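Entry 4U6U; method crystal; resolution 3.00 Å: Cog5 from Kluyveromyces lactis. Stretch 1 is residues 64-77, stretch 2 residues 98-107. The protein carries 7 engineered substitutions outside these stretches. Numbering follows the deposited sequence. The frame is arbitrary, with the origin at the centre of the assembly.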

# COMPACT_ATOMS: atom_id res chain seq x y z
N CYS B 64 -9.53 -12.60 -7.38
CA CYS B 64 -8.49 -12.40 -8.40
C CYS B 64 -7.55 -11.28 -7.99
O CYS B 64 -6.35 -11.34 -8.23
N GLY B 65 -8.11 -10.23 -7.41
CA GLY B 65 -7.32 -9.09 -7.00
C GLY B 65 -6.31 -9.42 -5.92
O GLY B 65 -5.21 -8.87 -5.91
N LEU B 66 -6.67 -10.32 -5.02
CA LEU B 66 -5.75 -10.72 -3.96
C LEU B 66 -4.52 -11.46 -4.51
O LEU B 66 -3.41 -11.31 -3.99
N LYS B 67 -4.73 -12.26 -5.55
CA LYS B 67 -3.64 -12.98 -6.16
C LYS B 67 -2.68 -11.99 -6.83
O LYS B 67 -1.47 -12.12 -6.68
N ILE B 68 -3.21 -11.00 -7.55
CA ILE B 68 -2.34 -9.98 -8.15
C ILE B 68 -1.55 -9.23 -7.08
O ILE B 68 -0.38 -8.90 -7.28
N ALA B 69 -2.19 -8.96 -5.95
CA ALA B 69 -1.52 -8.26 -4.85
C ALA B 69 -0.36 -9.07 -4.31
O ALA B 69 0.73 -8.54 -4.11
N ALA B 70 -0.61 -10.36 -4.09
CA ALA B 70 0.41 -11.29 -3.60
C ALA B 70 1.61 -11.35 -4.54
O ALA B 70 2.77 -11.44 -4.10
N LEU B 71 1.33 -11.33 -5.84
CA LEU B 71 2.37 -11.29 -6.86
C LEU B 71 3.23 -10.04 -6.66
O LEU B 71 4.44 -10.08 -6.80
N HIS B 72 2.60 -8.92 -6.34
CA HIS B 72 3.36 -7.71 -6.10
C HIS B 72 4.23 -7.83 -4.86
O HIS B 72 5.30 -7.23 -4.78
N SER B 73 3.77 -8.62 -3.90
CA SER B 73 4.55 -8.84 -2.70
C SER B 73 5.82 -9.58 -3.07
O SER B 73 6.91 -9.22 -2.63
N GLN B 74 5.67 -10.59 -3.92
CA GLN B 74 6.79 -11.41 -4.37
C GLN B 74 7.80 -10.55 -5.11
O GLN B 74 9.00 -10.66 -4.89
N LEU B 75 7.30 -9.71 -6.01
CA LEU B 75 8.13 -8.80 -6.76
C LEU B 75 9.03 -7.99 -5.82
O LEU B 75 10.25 -7.94 -6.00
N LYS B 76 8.43 -7.35 -4.82
CA LYS B 76 9.18 -6.57 -3.85
C LYS B 76 10.19 -7.45 -3.11
O LYS B 76 11.26 -6.99 -2.75
N ILE B 77 9.84 -8.71 -2.87
CA ILE B 77 10.78 -9.59 -2.17
C ILE B 77 11.99 -9.90 -3.05
O ILE B 77 13.13 -9.77 -2.61
N VAL B 98 5.33 -2.16 -16.91
CA VAL B 98 4.42 -3.26 -16.68
C VAL B 98 3.94 -3.27 -15.22
O VAL B 98 2.74 -3.31 -14.98
N VAL B 99 4.86 -3.18 -14.26
CA VAL B 99 4.47 -3.39 -12.87
C VAL B 99 3.94 -2.12 -12.24
O VAL B 99 2.94 -2.17 -11.54
N SER B 100 4.58 -0.98 -12.46
CA SER B 100 4.05 0.27 -11.91
C SER B 100 2.64 0.64 -12.45
O SER B 100 1.84 1.25 -11.73
N PRO B 101 2.31 0.28 -13.71
CA PRO B 101 0.91 0.40 -14.12
C PRO B 101 -0.02 -0.66 -13.53
O PRO B 101 -1.05 -0.30 -12.97
N ASN B 102 0.33 -1.94 -13.66
CA ASN B 102 -0.45 -3.03 -13.06
C ASN B 102 -0.72 -2.76 -11.58
O ASN B 102 -1.79 -3.07 -11.06
N ARG B 103 0.28 -2.17 -10.93
CA ARG B 103 0.24 -1.78 -9.53
C ARG B 103 -0.85 -0.75 -9.37
O ARG B 103 -1.80 -0.95 -8.62
N GLN B 104 -0.73 0.34 -10.11
CA GLN B 104 -1.68 1.43 -10.04
C GLN B 104 -3.11 1.08 -10.43
O GLN B 104 -4.05 1.59 -9.83
N GLU B 105 -3.29 0.20 -11.40
CA GLU B 105 -4.64 -0.29 -11.69
C GLU B 105 -5.22 -1.07 -10.50
O GLU B 105 -6.42 -0.98 -10.19
N LEU B 106 -4.37 -1.85 -9.83
CA LEU B 106 -4.76 -2.64 -8.67
C LEU B 106 -5.13 -1.74 -7.50
O LEU B 106 -6.10 -2.00 -6.78
N LEU B 107 -4.32 -0.70 -7.31
CA LEU B 107 -4.54 0.31 -6.28
C LEU B 107 -5.90 0.98 -6.46
O LEU B 107 -6.67 1.15 -5.50

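Both stretches are helical, and their axes approach to 10.7 Å with an angle of 139° between N-to-C directions, so the helices run roughly antiparallel but markedly splayed. The CA register follows: His-72 lies 7.5 Å from Arg-103 (CA to CA), and Gly-65 lies 7.1 Å from Leu-106 (CA to CA). Together the two stretches bury 408 Å², summed over both sides.

Val-98 does not reach the partner helix. Val-99 is the first to do so: its CA-to-CB bond points toward stretch 1, chi1 sits near 4°, between the standard wells, and Val-99 CG2 comes to 4.0 Å from His-72 CE1. The backbone is nearer still, with Val-99 O 3.5 Å from His-72 CE1, at the edge of the ring and close to its plane. Val-99 O also accepts from Arg-103 N within its own helix, at 2.7 Å.

Ser-100 and Pro-101 point away and make no contact. A proline nitrogen carries no hydrogen to donate, and the helix is kinked where Pro-101 N lacks a bond to the preceding turn.

Asn-102 points toward stretch 1 with chi1 t (-175°) and supplies the one hydrogen bond across the pair. His-72 NE2 donates to Asn-102 OD1 at 3.0 Å with an N-H...acceptor angle of 162°, a nearly straight bond made possible because OD1 lies at the ring edge, near its plane. The histidine, buried and pointing toward stretch 2, reaches this position with chi1 m (-85°) and chi2 -83°. Asn-102 OD1 also lies 3.3 Å from Ile-68 CG2, so the polar contact is flanked by an aliphatic one.

Arg-103 leaves its backbone sideways, with chi1 to chi3 all t. Arg-103 CB packs 3.5 Å from His-72 CE1, while Arg-103 NH2 lies 3.3 Å from Lys-76 CE, which sits at the edge of the guanidinium. Lys-76 also starts sideways, but its chain (m, t, t, p) brings its end nearer. Lys-76 NZ and Arg-103 NE are 3.4 Å apart, yet both are donors on like-charged groups, so the proximity is not a hydrogen bond.

Gln-104 points away and Glu-105 is out of reach. Leu-106, buried and pointing toward stretch 1 with chi1 t and chi2 m, forms the apolar end of the contact. Leu-106 CD2 packs 3.6 Å from Ile-68 CG2 and 4.0 Å from Gly-65 O, whereas Leu-106 CD1 meets Ala-69 CB at 4.4 Å. Ile-68 points toward stretch 2 in the m, t rotamer. Leu-107 makes no contact with stretch 1.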

# COMPACT_ATOMS: atom_id res chain seq x y z
CB CYS B 64 -9.10 -12.09 -9.77
SG CYS B 64 -7.84 -11.77 -11.05
CB LEU B 66 -6.48 -11.58 -2.93
CG LEU B 66 -6.92 -10.86 -1.66
CD1 LEU B 66 -6.90 -9.36 -1.82
CD2 LEU B 66 -8.31 -11.33 -1.27
CB LYS B 67 -4.16 -14.02 -7.17
CG LYS B 67 -4.87 -15.22 -6.53
CD LYS B 67 -5.26 -16.28 -7.57
CE LYS B 67 -5.92 -17.50 -6.92
NZ LYS B 67 -6.29 -18.57 -7.90
CB ILE B 68 -3.13 -8.99 -9.02
CG1 ILE B 68 -3.61 -9.68 -10.30
CG2 ILE B 68 -2.26 -7.79 -9.41
CD1 ILE B 68 -4.30 -8.75 -11.27
CB ALA B 69 -2.50 -7.95 -3.74
CB ALA B 70 -0.19 -12.66 -3.41
CB LEU B 71 1.76 -11.29 -8.26
CG LEU B 71 2.25 -12.31 -9.29
CD1 LEU B 71 3.75 -12.19 -9.55
CD2 LEU B 71 1.91 -13.70 -8.85
CB HIS B 72 2.44 -6.50 -5.98
CG HIS B 72 2.10 -5.90 -7.31
ND1 HIS B 72 2.93 -5.00 -7.94
CD2 HIS B 72 1.05 -6.11 -8.13
CE1 HIS B 72 2.38 -4.66 -9.10
NE2 HIS B 72 1.25 -5.32 -9.24
CB SER B 73 3.76 -9.64 -1.67
OG SER B 73 3.06 -8.75 -0.82
CB GLN B 74 6.29 -12.55 -5.25
CG GLN B 74 5.27 -13.43 -4.55
CD GLN B 74 5.72 -13.89 -3.18
OE1 GLN B 74 6.57 -14.77 -3.05
NE2 GLN B 74 5.13 -13.30 -2.13
CB LEU B 75 7.26 -7.87 -7.62
CG LEU B 75 7.01 -8.19 -9.10
CD1 LEU B 75 8.14 -9.03 -9.67
CD2 LEU B 75 5.64 -8.82 -9.37
CB LYS B 76 8.25 -5.83 -2.88
CG LYS B 76 7.54 -4.65 -3.56
CD LYS B 76 6.41 -4.06 -2.72
CE LYS B 76 5.58 -3.02 -3.51
NZ LYS B 76 4.88 -3.58 -4.73
CB ILE B 77 10.17 -10.94 -1.77
CG1 ILE B 77 9.06 -10.75 -0.74
CG2 ILE B 77 11.23 -11.84 -1.21
CD1 ILE B 77 8.30 -12.00 -0.44
CB VAL B 98 5.06 -4.62 -17.05
CG1 VAL B 98 4.08 -5.75 -16.81
CG2 VAL B 98 5.50 -4.62 -18.50
CB VAL B 99 5.61 -3.98 -11.99
CG1 VAL B 99 6.88 -4.10 -12.78
CG2 VAL B 99 5.80 -3.20 -10.68
CB SER B 100 5.04 1.41 -12.17
OG SER B 100 4.40 2.67 -12.05
CB PRO B 101 0.99 0.24 -15.64
CG PRO B 101 2.34 0.67 -15.99
CD PRO B 101 3.20 0.18 -14.88
CB ASN B 102 0.28 -4.36 -13.22
CG ASN B 102 -0.54 -5.55 -12.72
OD1 ASN B 102 -0.69 -5.76 -11.51
ND2 ASN B 102 -1.08 -6.34 -13.66
CB ARG B 103 1.60 -1.22 -9.13
CG ARG B 103 1.94 -1.02 -7.68
CD ARG B 103 3.40 -0.55 -7.68
NE ARG B 103 4.08 -0.69 -6.40
CZ ARG B 103 4.04 0.22 -5.44
NH1 ARG B 103 3.35 1.34 -5.61
NH2 ARG B 103 4.70 0.01 -4.31
CB GLN B 104 -1.19 2.57 -10.91
CG GLN B 104 -0.55 3.68 -10.14
CD GLN B 104 -0.15 4.81 -11.05
OE1 GLN B 104 0.23 4.58 -12.20
NE2 GLN B 104 -0.30 6.05 -10.58
CB GLU B 105 -4.64 -1.14 -12.96
CG GLU B 105 -6.05 -1.48 -13.45
CD GLU B 105 -6.18 -2.91 -13.94
OE1 GLU B 105 -7.13 -3.61 -13.53
OE2 GLU B 105 -5.33 -3.32 -14.76
CB LEU B 106 -3.63 -3.59 -8.26
CG LEU B 106 -3.95 -4.92 -7.56
CD1 LEU B 106 -4.39 -4.72 -6.13
CD2 LEU B 106 -5.02 -5.68 -8.34
CB LEU B 107 -3.44 1.38 -6.35
CG LEU B 107 -2.21 1.34 -5.45
CD1 LEU B 107 -2.64 1.35 -4.01
CD2 LEU B 107 -1.37 0.12 -5.73